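Local coordinates for protein nicotinamide-nucleotide adenylyltransferase NadR family / Ribosylnicotinamide kinase (Lactococcus lactis subsp. cremoris, PDB 6GYE) that binds nicotinamide riboside, probably phosphorylates it to the mononucleotide, and may also adenylylate that product to NAD+, at residues S12-I18 / E114-T120; L46-D52 / V82-N88; G96-W100 / E127-L132; V299-I303 / R320-H324. All blocks are in the same frame, centred on the assembly; numbering follows the deposited sequence.

How the contacts relate
Contacts 1 to 3 belong to the N-terminal half of the chain and contact 4 to the P-loop NTPase-like half, on the opposite side of the chain's centre. Contacts 1 and 2 are parallel strand pairs of one sheet and touch where Ile18 meets Val47; in both the aliphatic rows are buried while polar ends such as Lys14 and Asp52 are exposed, with a salt bridge in contact 1 and an Asn-Asp pair in contact 2. Contact 3 is helix packing by aromatic rings beside that sheet, joined to contact 2 through Glu87 and Trp100. Contact 4 sets proline against imidazole rings. The strand pairs depend on backbone hydrogen bonds, the helical contacts on side-chain packing.

Contact 1: residues S12-I18 / E114-T120; sequences SGKNIGI and ENDLSVT
Two parallel strands, 15-18 and 118-120, lie side by side within a five-stranded parallel sheet of Rossmann-like strand order 3-2-1-4-5. Their axes approach to 4.9 Å at -21°, in the register Asn15-Ser118, Ile16-Val119, Gly17-Thr120. Backbone bonds alternate: Ser118 N to Lys14 O 2.9 Å, Ile16 N to Ser118 O 3.0 Å, Thr120 N to Ile16 O 3.0 Å, Ile18 N to Thr120 O 2.9 Å. On the face of Ile16 and Val119, Val119 fits between two isoleucines, CG2 4.3 Å from Ile16 CB and CG1 3.6 Å from Ile18 CD1; Leu117 CD1 comes within 4.2 Å of Ile16 CG1. On the other face Asn15 OD1 abuts Ser118 CB at 3.4 Å. Ahead of the strands, Lys14 (chi1 and chi2 both m) drapes over the 115-116 backbone, CD 3.3 Å from Asp116 O. Gly13, at phi 104° and psi 167°, offers its N to Glu114 OE2 at 2.7 Å, while Glu114 OE1 forms a very short 2.5 Å salt bridge with Lys14 NZ.

Contact 2: residues L46-D52 / V82-N88; sequences LVVSGYD and VSMLNEN
Beyond the last beta bridge the pairing carries on through side chains: Asn88 OD1 accepts from Asp52 N at 2.7 Å and Asn88 ND2 gives to Asp52 OD1 at 3.1 Å. The strands before it, 46-50 and 82-86, are parallel neighbours in the Rossmann-like sheet, 82-86 lying on its edge. Their axes come within 4.6 Å at -29°, with Leu46 opposite Val82, Val48 opposite Met84 and Gly50 opposite Asn86. Hydrogen bonds run Ser83 N to Leu46 O 2.9 Å, Val48 N to Ser83 O 2.9 Å, Leu85 N to Val48 O 2.8 Å, Gly50 N to Leu85 O 3.3 Å and Glu87 N to Gly50 O 2.8 Å. On one face Val82 bridges two side chains, CG2 4.0 Å from Leu46 CD1 and CG1 3.9 Å from Val48 CG2, under helix 63-73. On the other, Val47 CG1 meets Leu85 CB at 3.5 Å, and helix 95-110 covers Leu85. Gly50 is fully extended (180°/172°). Asn86 (chi1 t) closes an Asx turn, its OD1 2.9 Å from Asn88 N. A water joins Ser49 OG, 3.0 Å away, to Glu87 OE1, 2.7 Å away.

Contact 3: residues G96-W100 / E127-L132; sequences GWDEW and EYAAEL
Helical segments 96-100 and 127-132 cross at -76°, their axes 11.0 Å apart at closest approach, a spacing filled by large side chains. The nearest CA atoms are those of Trp97 and Glu131, 7.0 Å apart. Backbone i to i+4 bonds hold each helix, such as Trp100 N to Gly96 O at 2.7 Å. Trp97 (chi1 m) and Trp100 (chi1 t) both point their CA-to-CB bonds toward the other helix and, with Tyr128 (chi1 m), build an aromatic cluster. The edge of Trp97 meets the face of Tyr128 in a T-shaped pair, six-membered ring centroids 5.0 Å apart and planes at 82°. Tyr128 sends its edge to the face of Trp100 in an offset edge-to-face pair, six-membered ring centroids 5.6 Å apart and planes at 76°. The cluster joins two helices that precede and follow strand 118-123 in the alternating alpha/beta fold; Leu132 packs on Phe121 of that strand. Glu131 (chi1 and chi2 m) lays CG over the five-membered ring of Trp97, 3.6 Å from its centroid, a CH-pi contact, while its carboxylate forms salt bridges with Arg135 and Lys134. Trp100 CZ3 reaches Leu132 CD1 at 4.0 Å, and Trp97 CZ2 lies 3.8 Å from Glu127 CG.

Contact 4: residues V299-I303 / R320-H324; sequences VIPPI and RHEFH
Pro302 lies over the imidazoles of both His321 and His324, the central knob of this contact. Its CG sits 4.0 Å from the centroid of the His321 ring and 10° off the ring normal, a CH-pi contact, and its CD lies over a face of His324, 3.6 Å from CG of that residue. The same proline sets CB against Arg320 CB at 3.5 Å, so it rests against three side chains at the start of helix 320-333. The nearest CA pairs are Pro302 with Arg320, 5.9 Å, and Pro301 with His324, 6.6 Å. Residues 299-303 stay extended through the two prolines (phi/psi -83°/159° and -74°/122°) as the chain runs on from the strand. His324 (chi1 t) turns its ring edge to Val299, CE1 to CG1 3.7 Å, and its CE1 also comes 3.9 Å from Pro301 CB. In this P-loop NTPase-like domain, strand 296-300 is an inner strand of the parallel sheet, and Ile300 packs on Thr191 and Lys193 of a probable Walker A loop, which Arg320 touches through Ser188 and Thr191. The side chain of Val299 is about 14 Å from the bound nicotinamide riboside. With apolar proline and valine groups against imidazole rings and the aliphatic root of an arginine, the start of the helix is held to the 299-303 segment by shape and CH-pi packing rather than by polar bonds.

Contact 1: residues S12-I18 / E114-T120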
loop_
_atom_site.group_PDB
_atom_site.type_symbol
_atom_site.label_atom_id
_atom_site.label_comp_id
_atom_site.label_asym_id
_atom_site.label_seq_id
_atom_site.Cartn_x
_atom_site.Cartn_y
_atom_site.Cartn_z
ATOM N N SER A 12 1.277 -30.020 10.728
ATOM C CA SER A 12 1.155 -31.227 11.534
ATOM C C SER A 12 -0.289 -31.443 11.970
ATOM O O SER A 12 -1.126 -30.543 11.895
ATOM C CB SER A 12 2.047 -31.142 12.768
ATOM O OG SER A 12 1.555 -30.148 13.649
ATOM N N GLY A 13 -0.575 -32.652 12.446
ATOM C CA GLY A 13 -1.883 -32.973 12.981
ATOM C C GLY A 13 -2.717 -33.809 12.023
ATOM O O GLY A 13 -2.409 -33.960 10.841
ATOM N N LYS A 14 -3.810 -34.362 12.557
ATOM C CA LYS A 14 -4.738 -35.187 11.782
ATOM C C LYS A 14 -5.954 -34.423 11.258
ATOM O O LYS A 14 -6.380 -34.660 10.126
ATOM C CB LYS A 14 -5.213 -36.384 12.613
ATOM C CG LYS A 14 -4.159 -37.460 12.829
ATOM C CD LYS A 14 -3.812 -38.179 11.534
ATOM C CE LYS A 14 -2.979 -39.424 11.802
ATOM N NZ LYS A 14 -1.673 -39.084 12.433
ATOM N N ASN A 15 -6.536 -33.513 12.036
ATOM C CA ASN A 15 -7.716 -32.764 11.601
ATOM C C ASN A 15 -7.267 -31.453 10.967
ATOM O O ASN A 15 -6.795 -30.547 11.660
ATOM C CB ASN A 15 -8.663 -32.507 12.764
ATOM C CG ASN A 15 -9.225 -33.774 13.332
ATOM O OD1 ASN A 15 -9.805 -34.581 12.609
ATOM N ND2 ASN A 15 -9.077 -33.956 14.635
ATOM N N ILE A 16 -7.404 -31.360 9.648
ATOM C CA ILE A 16 -6.894 -30.231 8.876
ATOM C C ILE A 16 -8.067 -29.510 8.223
ATOM O O ILE A 16 -8.908 -30.147 7.575
ATOM C CB ILE A 16 -5.894 -30.687 7.801
ATOM C CG1 ILE A 16 -4.748 -31.524 8.410
ATOM C CG2 ILE A 16 -5.435 -29.490 6.987
ATOM C CD1 ILE A 16 -3.952 -30.843 9.509
ATOM N N GLY A 17 -8.109 -28.188 8.369
ATOM C CA GLY A 17 -9.098 -27.354 7.702
ATOM C C GLY A 17 -8.471 -26.615 6.533
ATOM O O GLY A 17 -7.335 -26.145 6.623
ATOM N N ILE A 18 -9.218 -26.510 5.443
ATOM C CA ILE A 18 -8.770 -25.832 4.232
ATOM C C ILE A 18 -9.666 -24.619 4.051
ATOM O O ILE A 18 -10.891 -24.755 3.903
ATOM C CB ILE A 18 -8.813 -26.746 2.991
ATOM C CG1 ILE A 18 -7.667 -27.767 2.933
ATOM C CG2 ILE A 18 -8.633 -25.920 1.739
ATOM C CD1 ILE A 18 -7.301 -28.494 4.171
ATOM N N GLU A 114 1.410 -35.515 7.976
ATOM C CA GLU A 114 0.970 -36.865 8.297
ATOM C C GLU A 114 0.059 -37.440 7.215
ATOM O O GLU A 114 -0.292 -36.778 6.234
ATOM C CB GLU A 114 0.263 -36.876 9.657
ATOM C CG GLU A 114 1.034 -36.102 10.720
ATOM C CD GLU A 114 0.306 -36.021 12.045
ATOM O OE1 GLU A 114 -0.530 -36.912 12.322
ATOM O OE2 GLU A 114 0.560 -35.056 12.800
ATOM N N ASN A 115 -0.284 -38.712 7.401
ATOM C CA ASN A 115 -1.221 -39.463 6.577
ATOM C C ASN A 115 -2.463 -39.777 7.403
ATOM O O ASN A 115 -2.513 -39.511 8.607
ATOM C CB ASN A 115 -0.589 -40.766 6.068
ATOM C CG ASN A 115 0.659 -40.534 5.247
ATOM O OD1 ASN A 115 0.794 -39.513 4.575
ATOM N ND2 ASN A 115 1.584 -41.487 5.296
ATOM N N ASP A 116 -3.461 -40.373 6.744
ATOM C CA ASP A 116 -4.748 -40.679 7.376
ATOM C C ASP A 116 -5.378 -39.425 7.981
ATOM O O ASP A 116 -5.757 -39.389 9.155
ATOM C CB ASP A 116 -4.595 -41.774 8.427
ATOM C CG ASP A 116 -3.809 -42.948 7.914
ATOM O OD1 ASP A 116 -4.223 -43.521 6.885
ATOM O OD2 ASP A 116 -2.767 -43.279 8.520
ATOM N N LEU A 117 -5.472 -38.379 7.169
ATOM C CA LEU A 117 -6.025 -37.123 7.640
ATOM C C LEU A 117 -7.542 -37.147 7.593
ATOM O O LEU A 117 -8.156 -37.909 6.844
ATOM C CB LEU A 117 -5.545 -35.959 6.787
ATOM C CG LEU A 117 -4.048 -35.775 6.594
ATOM C CD1 LEU A 117 -3.876 -34.563 5.703
ATOM C CD2 LEU A 117 -3.338 -35.605 7.935
ATOM N N SER A 118 -8.139 -36.271 8.391
ATOM C CA SER A 118 -9.547 -35.906 8.276
ATOM C C SER A 118 -9.563 -34.446 7.845
ATOM O O SER A 118 -9.234 -33.555 8.636
ATOM C CB SER A 118 -10.300 -36.126 9.585
ATOM O OG SER A 118 -11.670 -35.766 9.449
ATOM N N VAL A 119 -9.888 -34.208 6.580
ATOM C CA VAL A 119 -9.814 -32.888 5.975
ATOM C C VAL A 119 -11.216 -32.341 5.751
ATOM O O VAL A 119 -12.112 -33.061 5.289
ATOM C CB VAL A 119 -9.033 -32.945 4.651
ATOM C CG1 VAL A 119 -9.051 -31.585 3.979
ATOM C CG2 VAL A 119 -7.608 -33.377 4.909
ATOM N N THR A 120 -11.399 -31.059 6.077
ATOM C CA THR A 120 -12.645 -30.336 5.849
ATOM C C THR A 120 -12.378 -29.120 4.966
ATOM O O THR A 120 -11.546 -28.276 5.303
ATOM C CB THR A 120 -13.287 -29.910 7.173
ATOM O OG1 THR A 120 -13.471 -31.058 8.003
ATOM C CG2 THR A 120 -14.634 -29.238 6.939
#

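Contact 2: residues L46-D52 / V82-N88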
loop_
_atom_site.group_PDB
_atom_site.type_symbol
_atom_site.label_atom_id
_atom_site.label_comp_id
_atom_site.label_asym_id
_atom_site.label_seq_id
_atom_site.Cartn_x
_atom_site.Cartn_y
_atom_site.Cartn_z
ATOM N N LEU A 46 -4.402 -22.239 4.512
ATOM C CA LEU A 46 -5.035 -21.144 3.790
ATOM C C LEU A 46 -4.673 -21.244 2.322
ATOM O O LEU A 46 -3.492 -21.344 1.984
ATOM C CB LEU A 46 -4.608 -19.780 4.320
ATOM C CG LEU A 46 -4.896 -19.456 5.779
ATOM C CD1 LEU A 46 -4.521 -17.993 6.087
ATOM C CD2 LEU A 46 -6.353 -19.767 6.123
ATOM N N VAL A 47 -5.678 -21.250 1.450
ATOM C CA VAL A 47 -5.414 -21.331 0.019
ATOM C C VAL A 47 -5.731 -19.984 -0.615
ATOM O O VAL A 47 -6.879 -19.536 -0.602
ATOM C CB VAL A 47 -6.184 -22.472 -0.648
ATOM C CG1 VAL A 47 -5.942 -22.451 -2.142
ATOM C CG2 VAL A 47 -5.709 -23.799 -0.085
ATOM N N VAL A 48 -4.695 -19.321 -1.126
ATOM C CA VAL A 48 -4.837 -18.089 -1.892
ATOM C C VAL A 48 -4.949 -18.490 -3.346
ATOM O O VAL A 48 -3.991 -19.038 -3.908
ATOM C CB VAL A 48 -3.626 -17.162 -1.710
ATOM C CG1 VAL A 48 -3.965 -15.768 -2.204
ATOM C CG2 VAL A 48 -3.131 -17.165 -0.290
ATOM N N SER A 49 -6.096 -18.224 -3.962
ATOM C CA SER A 49 -6.260 -18.552 -5.370
ATOM C C SER A 49 -6.179 -17.285 -6.215
ATOM O O SER A 49 -6.421 -16.173 -5.732
ATOM C CB SER A 49 -7.581 -19.289 -5.608
ATOM O OG SER A 49 -8.668 -18.510 -5.164
ATOM N N GLY A 50 -5.791 -17.464 -7.473
ATOM C CA GLY A 50 -5.647 -16.331 -8.371
ATOM C C GLY A 50 -5.193 -16.774 -9.746
ATOM O O GLY A 50 -4.842 -17.938 -9.974
ATOM N N TYR A 51 -5.202 -15.810 -10.666
ATOM C CA TYR A 51 -4.745 -16.020 -12.034
ATOM C C TYR A 51 -4.363 -14.666 -12.609
ATOM O O TYR A 51 -4.773 -13.623 -12.094
ATOM C CB TYR A 51 -5.821 -16.706 -12.900
ATOM C CG TYR A 51 -7.176 -16.019 -12.865
ATOM C CD1 TYR A 51 -8.123 -16.346 -11.890
ATOM C CD2 TYR A 51 -7.508 -15.044 -13.798
ATOM C CE1 TYR A 51 -9.363 -15.714 -11.847
ATOM C CE2 TYR A 51 -8.749 -14.412 -13.765
ATOM C CZ TYR A 51 -9.667 -14.747 -12.786
ATOM O OH TYR A 51 -10.890 -14.112 -12.756
ATOM N N ASP A 52 -3.576 -14.690 -13.684
ATOM C CA ASP A 52 -3.134 -13.448 -14.309
ATOM C C ASP A 52 -4.323 -12.543 -14.623
ATOM O O ASP A 52 -5.343 -12.998 -15.144
ATOM C CB ASP A 52 -2.346 -13.753 -15.584
ATOM C CG ASP A 52 -0.981 -14.368 -15.305
ATOM O OD1 ASP A 52 -0.543 -14.380 -14.136
ATOM O OD2 ASP A 52 -0.343 -14.853 -16.266
ATOM N N VAL A 82 0.180 -21.089 4.777
ATOM C CA VAL A 82 -0.350 -20.328 3.646
ATOM C C VAL A 82 0.228 -20.902 2.365
ATOM O O VAL A 82 1.455 -21.056 2.245
ATOM C CB VAL A 82 -0.011 -18.828 3.738
ATOM C CG1 VAL A 82 -0.489 -18.120 2.474
ATOM C CG2 VAL A 82 -0.638 -18.200 4.976
ATOM N N SER A 83 -0.647 -21.196 1.405
ATOM C CA SER A 83 -0.251 -21.818 0.151
ATOM C C SER A 83 -0.988 -21.155 -1.006
ATOM O O SER A 83 -2.029 -20.515 -0.827
ATOM C CB SER A 83 -0.531 -23.323 0.163
ATOM O OG SER A 83 -1.925 -23.569 0.186
ATOM N N MET A 84 -0.442 -21.337 -2.203
ATOM C CA MET A 84 -0.883 -20.646 -3.403
ATOM C C MET A 84 -1.521 -21.646 -4.354
ATOM O O MET A 84 -0.921 -22.688 -4.644
ATOM C CB MET A 84 0.313 -19.974 -4.080
ATOM C CG MET A 84 0.027 -18.692 -4.813
ATOM S SD MET A 84 1.530 -17.953 -5.489
ATOM C CE MET A 84 1.750 -18.932 -6.969
ATOM N N LEU A 85 -2.740 -21.337 -4.828
ATOM C CA LEU A 85 -3.409 -22.112 -5.877
ATOM C C LEU A 85 -3.450 -21.264 -7.141
ATOM O O LEU A 85 -4.290 -20.373 -7.270
ATOM C CB LEU A 85 -4.815 -22.544 -5.482
ATOM C CG LEU A 85 -5.510 -23.364 -6.585
ATOM C CD1 LEU A 85 -4.648 -24.543 -6.981
ATOM C CD2 LEU A 85 -6.856 -23.865 -6.142
ATOM N N ASN A 86 -2.528 -21.546 -8.061
ATOM C CA ASN A 86 -2.415 -20.837 -9.331
ATOM C C ASN A 86 -3.431 -21.407 -10.324
ATOM O O ASN A 86 -3.377 -22.595 -10.669
ATOM C CB ASN A 86 -0.984 -20.977 -9.861
ATOM C CG ASN A 86 -0.715 -20.138 -11.105
ATOM O OD1 ASN A 86 -1.609 -19.872 -11.910
ATOM N ND2 ASN A 86 0.538 -19.744 -11.279
ATOM N N GLU A 87 -4.346 -20.566 -10.801
ATOM C CA GLU A 87 -5.419 -21.035 -11.669
ATOM C C GLU A 87 -5.194 -20.726 -13.148
ATOM O O GLU A 87 -6.108 -20.940 -13.951
ATOM C CB GLU A 87 -6.755 -20.450 -11.207
ATOM C CG GLU A 87 -7.293 -21.110 -9.952
ATOM C CD GLU A 87 -8.419 -20.332 -9.306
ATOM O OE1 GLU A 87 -8.529 -19.113 -9.573
ATOM O OE2 GLU A 87 -9.204 -20.956 -8.551
ATOM N N ASN A 88 -3.998 -20.281 -13.533
ATOM C CA ASN A 88 -3.695 -20.009 -14.934
ATOM C C ASN A 88 -3.755 -21.293 -15.759
ATOM O O ASN A 88 -3.633 -22.403 -15.235
ATOM C CB ASN A 88 -2.296 -19.397 -15.092
ATOM C CG ASN A 88 -2.210 -17.933 -14.643
ATOM O OD1 ASN A 88 -3.208 -17.225 -14.545
ATOM N ND2 ASN A 88 -0.993 -17.480 -14.387
HETATM O O HOH W 1 -9.327 -17.274 -7.799
#

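Contact 3: residues G96-W100 / E127-L132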
loop_
_atom_site.group_PDB
_atom_site.type_symbol
_atom_site.label_atom_id
_atom_site.label_comp_id
_atom_site.label_asym_id
_atom_site.label_seq_id
_atom_site.Cartn_x
_atom_site.Cartn_y
_atom_site.Cartn_z
ATOM N N GLY A 96 -11.615 -28.190 -16.730
ATOM C CA GLY A 96 -10.829 -27.430 -15.789
ATOM C C GLY A 96 -11.077 -27.861 -14.362
ATOM O O GLY A 96 -10.204 -27.669 -13.513
ATOM N N TRP A 97 -12.238 -28.470 -14.085
ATOM C CA TRP A 97 -12.548 -28.886 -12.719
ATOM C C TRP A 97 -11.647 -30.029 -12.281
ATOM O O TRP A 97 -11.226 -30.081 -11.122
ATOM C CB TRP A 97 -14.020 -29.278 -12.580
ATOM C CG TRP A 97 -14.977 -28.121 -12.465
ATOM C CD1 TRP A 97 -15.974 -27.774 -13.339
ATOM C CD2 TRP A 97 -15.029 -27.164 -11.399
ATOM N NE1 TRP A 97 -16.636 -26.658 -12.879
ATOM C CE2 TRP A 97 -16.076 -26.265 -11.692
ATOM C CE3 TRP A 97 -14.286 -26.979 -10.225
ATOM C CZ2 TRP A 97 -16.399 -25.202 -10.857
ATOM C CZ3 TRP A 97 -14.607 -25.924 -9.397
ATOM C CH2 TRP A 97 -15.655 -25.048 -9.715
ATOM N N ASP A 98 -11.368 -30.969 -13.186
ATOM C CA ASP A 98 -10.474 -32.076 -12.866
ATOM C C ASP A 98 -9.080 -31.551 -12.564
ATOM O O ASP A 98 -8.524 -31.795 -11.487
ATOM C CB ASP A 98 -10.429 -33.060 -14.029
ATOM C CG ASP A 98 -11.729 -33.796 -14.211
ATOM O OD1 ASP A 98 -12.343 -34.160 -13.190
ATOM O OD2 ASP A 98 -12.126 -34.021 -15.375
ATOM N N GLU A 99 -8.515 -30.797 -13.509
ATOM C CA GLU A 99 -7.194 -30.212 -13.326
ATOM C C GLU A 99 -7.156 -29.290 -12.109
ATOM O O GLU A 99 -6.176 -29.285 -11.353
ATOM C CB GLU A 99 -6.794 -29.461 -14.596
ATOM C CG GLU A 99 -5.506 -28.659 -14.482
ATOM C CD GLU A 99 -4.260 -29.506 -14.584
ATOM O OE1 GLU A 99 -4.386 -30.702 -14.936
ATOM O OE2 GLU A 99 -3.159 -28.969 -14.316
ATOM N N TRP A 100 -8.211 -28.501 -11.902
ATOM C CA TRP A 100 -8.258 -27.634 -10.729
ATOM C C TRP A 100 -8.127 -28.450 -9.448
ATOM O O TRP A 100 -7.288 -28.152 -8.589
ATOM C CB TRP A 100 -9.555 -26.815 -10.738
ATOM C CG TRP A 100 -9.725 -25.898 -9.572
ATOM C CD1 TRP A 100 -9.270 -24.615 -9.456
ATOM C CD2 TRP A 100 -10.428 -26.187 -8.361
ATOM N NE1 TRP A 100 -9.628 -24.096 -8.232
ATOM C CE2 TRP A 100 -10.335 -25.043 -7.540
ATOM C CE3 TRP A 100 -11.115 -27.310 -7.882
ATOM C CZ2 TRP A 100 -10.910 -24.988 -6.276
ATOM C CZ3 TRP A 100 -11.681 -27.254 -6.624
ATOM C CH2 TRP A 100 -11.576 -26.101 -5.836
ATOM N N GLU A 127 -21.499 -24.323 -6.265
ATOM C CA GLU A 127 -20.879 -25.024 -7.383
ATOM C C GLU A 127 -19.560 -25.665 -6.980
ATOM O O GLU A 127 -19.290 -26.819 -7.332
ATOM C CB GLU A 127 -20.661 -24.064 -8.550
ATOM C CG GLU A 127 -19.992 -24.714 -9.751
ATOM C CD GLU A 127 -20.202 -23.938 -11.037
ATOM O OE1 GLU A 127 -20.359 -22.698 -10.973
ATOM O OE2 GLU A 127 -20.221 -24.571 -12.114
ATOM N N TYR A 128 -18.744 -24.947 -6.214
ATOM C CA TYR A 128 -17.467 -25.506 -5.790
ATOM C C TYR A 128 -17.677 -26.739 -4.928
ATOM O O TYR A 128 -17.004 -27.761 -5.117
ATOM C CB TYR A 128 -16.654 -24.442 -5.056
ATOM C CG TYR A 128 -15.971 -23.510 -6.022
ATOM C CD1 TYR A 128 -16.699 -22.531 -6.689
ATOM C CD2 TYR A 128 -14.608 -23.620 -6.297
ATOM C CE1 TYR A 128 -16.097 -21.677 -7.592
ATOM C CE2 TYR A 128 -13.992 -22.766 -7.204
ATOM C CZ TYR A 128 -14.745 -21.793 -7.846
ATOM O OH TYR A 128 -14.163 -20.936 -8.752
ATOM N N ALA A 129 -18.630 -26.673 -4.001
ATOM C CA ALA A 129 -18.899 -27.813 -3.140
ATOM C C ALA A 129 -19.229 -29.052 -3.956
ATOM O O ALA A 129 -18.615 -30.110 -3.773
ATOM C CB ALA A 129 -20.032 -27.479 -2.177
ATOM N N ALA A 130 -20.159 -28.927 -4.906
ATOM C CA ALA A 130 -20.592 -30.100 -5.664
ATOM C C ALA A 130 -19.459 -30.663 -6.512
ATOM O O ALA A 130 -19.306 -31.888 -6.610
ATOM C CB ALA A 130 -21.808 -29.764 -6.530
ATOM N N GLU A 131 -18.675 -29.790 -7.155
ATOM C CA GLU A 131 -17.580 -30.263 -7.999
ATOM C C GLU A 131 -16.479 -30.901 -7.163
ATOM O O GLU A 131 -15.863 -31.891 -7.577
ATOM C CB GLU A 131 -17.022 -29.110 -8.841
ATOM C CG GLU A 131 -18.020 -28.511 -9.836
ATOM C CD GLU A 131 -18.564 -29.524 -10.862
ATOM O OE1 GLU A 131 -19.609 -29.234 -11.488
ATOM O OE2 GLU A 131 -17.962 -30.606 -11.040
ATOM N N LEU A 132 -16.230 -30.361 -5.975
ATOM C CA LEU A 132 -15.225 -30.942 -5.097
ATOM C C LEU A 132 -15.657 -32.316 -4.586
ATOM O O LEU A 132 -14.857 -33.262 -4.576
ATOM C CB LEU A 132 -14.951 -29.983 -3.947
ATOM C CG LEU A 132 -13.637 -30.142 -3.204
ATOM C CD1 LEU A 132 -12.511 -30.337 -4.190
ATOM C CD2 LEU A 132 -13.412 -28.870 -2.418
#

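Contact 4: residues V299-I303 / R320-H324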
loop_
_atom_site.group_PDB
_atom_site.type_symbol
_atom_site.label_atom_id
_atom_site.label_comp_id
_atom_site.label_asym_id
_atom_site.label_seq_id
_atom_site.Cartn_x
_atom_site.Cartn_y
_atom_site.Cartn_z
ATOM N N VAL A 299 1.177 22.508 -4.118
ATOM C CA VAL A 299 2.335 23.322 -4.463
ATOM C C VAL A 299 2.142 24.699 -3.848
ATOM O O VAL A 299 1.128 25.357 -4.105
ATOM C CB VAL A 299 2.521 23.426 -5.986
ATOM C CG1 VAL A 299 3.622 24.417 -6.322
ATOM C CG2 VAL A 299 2.831 22.052 -6.575
ATOM N N ILE A 300 3.107 25.141 -3.045
ATOM C CA ILE A 300 3.098 26.494 -2.490
ATOM C C ILE A 300 3.877 27.392 -3.451
ATOM O O ILE A 300 5.108 27.259 -3.544
ATOM C CB ILE A 300 3.701 26.530 -1.084
ATOM C CG1 ILE A 300 2.950 25.572 -0.153
ATOM C CG2 ILE A 300 3.699 27.959 -0.556
ATOM C CD1 ILE A 300 3.525 25.530 1.273
ATOM N N PRO A 301 3.225 28.325 -4.134
ATOM C CA PRO A 301 3.916 29.147 -5.120
ATOM C C PRO A 301 4.615 30.310 -4.448
ATOM O O PRO A 301 4.271 30.688 -3.320
ATOM C CB PRO A 301 2.775 29.631 -6.022
ATOM C CG PRO A 301 1.637 29.747 -5.076
ATOM C CD PRO A 301 1.790 28.635 -4.076
ATOM N N PRO A 302 5.612 30.896 -5.102
ATOM C CA PRO A 302 6.314 32.031 -4.493
ATOM C C PRO A 302 5.446 33.281 -4.539
ATOM O O PRO A 302 4.987 33.692 -5.604
ATOM C CB PRO A 302 7.567 32.171 -5.362
ATOM C CG PRO A 302 7.116 31.666 -6.705
ATOM C CD PRO A 302 6.225 30.490 -6.379
ATOM N N ILE A 303 5.179 33.854 -3.367
ATOM C CA ILE A 303 4.709 35.228 -3.262
ATOM C C ILE A 303 5.482 35.899 -2.136
ATOM O O ILE A 303 6.013 35.242 -1.237
ATOM C CB ILE A 303 3.185 35.329 -3.029
ATOM C CG1 ILE A 303 2.649 36.655 -3.588
ATOM C CG2 ILE A 303 2.851 35.175 -1.548
ATOM C CD1 ILE A 303 3.093 36.960 -5.022
ATOM N N ARG A 320 13.188 32.057 -5.889
ATOM C CA ARG A 320 11.996 31.243 -5.711
ATOM C C ARG A 320 11.322 30.966 -7.045
ATOM O O ARG A 320 10.930 29.829 -7.323
ATOM C CB ARG A 320 11.025 31.942 -4.766
ATOM C CG ARG A 320 11.634 32.372 -3.462
ATOM C CD ARG A 320 11.294 31.403 -2.358
ATOM N NE ARG A 320 11.201 32.079 -1.067
ATOM C CZ ARG A 320 10.184 32.857 -0.700
ATOM N NH1 ARG A 320 9.163 33.071 -1.527
ATOM N NH2 ARG A 320 10.190 33.427 0.498
ATOM N N HIS A 321 11.184 31.994 -7.886
ATOM C CA HIS A 321 10.523 31.802 -9.173
ATOM C C HIS A 321 11.301 30.844 -10.058
ATOM O O HIS A 321 10.701 30.092 -10.833
ATOM C CB HIS A 321 10.323 33.150 -9.864
ATOM C CG HIS A 321 9.410 34.070 -9.115
ATOM N ND1 HIS A 321 9.804 34.744 -7.978
ATOM C CD2 HIS A 321 8.114 34.402 -9.320
ATOM C CE1 HIS A 321 8.794 35.465 -7.525
ATOM N NE2 HIS A 321 7.757 35.277 -8.321
ATOM N N GLU A 322 12.629 30.845 -9.941
ATOM C CA GLU A 322 13.448 29.847 -10.618
ATOM C C GLU A 322 13.071 28.434 -10.160
ATOM O O GLU A 322 12.839 27.540 -10.985
ATOM C CB GLU A 322 14.923 30.158 -10.342
ATOM C CG GLU A 322 15.913 29.881 -11.466
ATOM C CD GLU A 322 17.288 30.501 -11.188
ATOM O OE1 GLU A 322 18.259 29.751 -10.941
ATOM O OE2 GLU A 322 17.388 31.748 -11.180
ATOM N N PHE A 323 12.984 28.217 -8.842
ATOM C CA PHE A 323 12.585 26.906 -8.328
ATOM C C PHE A 323 11.186 26.524 -8.800
ATOM O O PHE A 323 10.932 25.368 -9.158
ATOM C CB PHE A 323 12.639 26.903 -6.801
ATOM C CG PHE A 323 12.122 25.642 -6.172
ATOM C CD1 PHE A 323 10.765 25.467 -5.932
ATOM C CD2 PHE A 323 12.997 24.633 -5.809
ATOM C CE1 PHE A 323 10.284 24.295 -5.350
ATOM C CE2 PHE A 323 12.535 23.463 -5.229
ATOM C CZ PHE A 323 11.171 23.292 -4.999
ATOM N N HIS A 324 10.250 27.463 -8.746
ATOM C CA HIS A 324 8.870 27.137 -9.070
ATOM C C HIS A 324 8.709 26.761 -10.540
ATOM O O HIS A 324 8.045 25.765 -10.858
ATOM C CB HIS A 324 7.966 28.304 -8.702
ATOM C CG HIS A 324 6.523 28.041 -8.968
ATOM N ND1 HIS A 324 5.724 27.345 -8.088
ATOM C CD2 HIS A 324 5.729 28.393 -10.006
ATOM C CE1 HIS A 324 4.501 27.268 -8.581
ATOM N NE2 HIS A 324 4.478 27.895 -9.743
#